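PDB 3MOG: probable 3-hydroxybutyryl-CoA dehydrogenase from Escherichia coli, which catalyses the NAD-dependent oxidation of (3S)-3-hydroxyadipyl-CoA to 3-oxoadipyl-CoA in the degradation of phenylacetate. Local coordinates for residues P135-A139 / A160-V165. Where two conformers were deposited one is given. Residue numbers count along the deposited sequence, not the author numbering.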
loop_
_atom_site.group_PDB
_atom_site.type_symbol
_atom_site.label_atom_id
_atom_site.label_comp_id
_atom_site.label_asym_id
_atom_site.label_seq_id
_atom_site.Cartn_x
_atom_site.Cartn_y
_atom_site.Cartn_z
ATOM N N PRO C 135 23.380 2.575 26.078
ATOM C CA PRO C 135 22.795 2.026 24.844
ATOM C C PRO C 135 23.820 1.820 23.722
ATOM O O PRO C 135 23.583 1.039 22.799
ATOM C CB PRO C 135 21.753 3.079 24.459
ATOM C CG PRO C 135 22.276 4.353 25.042
ATOM C CD PRO C 135 23.002 3.985 26.295
ATOM N N GLU C 136 24.962 2.485 23.859
ATOM C CA GLU C 136 26.053 2.487 22.896
ATOM C C GLU C 136 26.788 1.160 22.743
ATOM O O GLU C 136 27.476 0.944 21.738
ATOM C CB GLU C 136 27.060 3.560 23.303
ATOM C CG GLU C 136 26.952 3.941 24.784
ATOM C CD GLU C 136 28.296 4.065 25.471
ATOM O OE1 GLU C 136 29.254 4.584 24.852
ATOM O OE2 GLU C 136 28.386 3.642 26.644
ATOM N N ARG C 137 26.687 0.286 23.737
ATOM C CA ARG C 137 27.372 -1.002 23.650
ATOM C C ARG C 137 26.405 -2.121 23.294
ATOM O O ARG C 137 26.752 -3.293 23.368
ATOM C CB ARG C 137 28.210 -1.326 24.909
ATOM C CG ARG C 137 27.564 -1.011 26.260
ATOM C CD ARG C 137 26.425 -1.954 26.574
ATOM N NE ARG C 137 25.620 -1.509 27.704
ATOM C CZ ARG C 137 25.750 -1.973 28.943
ATOM N NH1 ARG C 137 26.660 -2.904 29.218
ATOM N NH2 ARG C 137 24.961 -1.509 29.903
ATOM N N VAL C 138 25.180 -1.741 22.940
ATOM C CA VAL C 138 24.213 -2.671 22.371
ATOM C C VAL C 138 24.375 -2.672 20.845
ATOM O O VAL C 138 24.553 -1.619 20.238
ATOM C CB VAL C 138 22.766 -2.313 22.761
ATOM C CG1 VAL C 138 21.811 -3.442 22.416
ATOM C CG2 VAL C 138 22.673 -1.996 24.243
ATOM N N ALA C 139 24.336 -3.864 20.251
ATOM C CA ALA C 139 24.541 -4.052 18.818
ATOM C C ALA C 139 23.977 -5.401 18.414
ATOM O O ALA C 139 23.652 -6.211 19.261
ATOM C CB ALA C 139 26.032 -3.981 18.470
ATOM N N ALA C 160 21.996 4.214 18.528
ATOM C CA ALA C 160 22.955 4.608 19.561
ATOM C C ALA C 160 24.312 3.912 19.483
ATOM O O ALA C 160 25.267 4.370 20.111
ATOM C CB ALA C 160 22.340 4.392 20.951
ATOM N N THR C 161 24.390 2.819 18.723
ATOM C CA THR C 161 25.582 1.953 18.684
ATOM C C THR C 161 26.854 2.708 18.328
ATOM O O THR C 161 26.968 3.263 17.229
ATOM C CB THR C 161 25.418 0.790 17.670
ATOM O OG1 THR C 161 24.262 0.012 17.993
ATOM C CG2 THR C 161 26.650 -0.127 17.654
ATOM N N ALA C 162 27.813 2.703 19.253
ATOM C CA ALA C 162 29.124 3.314 19.026
ATOM C C ALA C 162 29.916 2.609 17.926
ATOM O O ALA C 162 29.758 1.401 17.701
ATOM C CB ALA C 162 29.927 3.363 20.321
ATOM N N ALA C 163 30.756 3.383 17.242
ATOM C CA ALA C 163 31.605 2.881 16.166
ATOM C C ALA C 163 32.762 2.002 16.649
ATOM O O ALA C 163 33.184 1.092 15.917
ATOM C CB ALA C 163 32.133 4.041 15.303
ATOM N N GLU C 164 33.291 2.279 17.850
ATOM C CA GLU C 164 34.342 1.436 18.430
ATOM C C GLU C 164 33.814 0.028 18.716
ATOM O O GLU C 164 34.518 -0.967 18.499
ATOM C CB GLU C 164 34.942 2.071 19.689
ATOM C CG GLU C 164 35.927 3.206 19.403
ATOM C CD GLU C 164 36.970 3.379 20.497
ATOM O OE1 GLU C 164 37.361 2.365 21.116
ATOM O OE2 GLU C 164 37.407 4.527 20.732
ATOM N N VAL C 165 32.562 -0.041 19.168
ATOM C CA VAL C 165 31.850 -1.293 19.405
ATOM C C VAL C 165 31.756 -2.135 18.122
ATOM O O VAL C 165 32.048 -3.327 18.150
ATOM C CB VAL C 165 30.464 -1.007 20.021
ATOM C CG1 VAL C 165 29.602 -2.256 20.052
ATOM C CG2 VAL C 165 30.628 -0.419 21.440
#
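This contact lies in the Rossmann-type NAD-binding domain, where strand 138-143 begins and helix 163-175 starts. The 3-10 turn 135-137 and the first residues of the strand meet the N-terminal end of the helix and the loop before it. Strand 152-157, antiparallel to 138-143, lies between them in sequence. Two hydrogen bonds join the segments. Ala-162 N donates to Glu-136 O at 3.1 Å, nearly straight at 166°. Ala-162 is the N-cap residue, so the bond joins the N-cap position of the helix to the turn. A CA-H...O contact, Glu-136 CA to Ala-160 O at 3.5 Å, lies beside this backbone bond. Pro-135 CB rests on Ala-160 CB at 3.8 Å. Val-165, on the first turn of the helix, points toward the turn; its CG2 methyl is in van der Waals contact with Glu-136 O at 3.4 Å. Ala-139 CB lies 4.0 Å from Thr-161 CG2 and 4.3 Å from Val-165 CG1, and also touches Leu-169 of the helix. The side chain of Arg-137 starts away from this contact; its NE bonds Asn-134 O and its NH1 bonds Thr-114 O. Thr-161 OG1, also hydrogen-bonded to Gly-158 N, makes the second link by donating to Val-138 O at 2.8 Å.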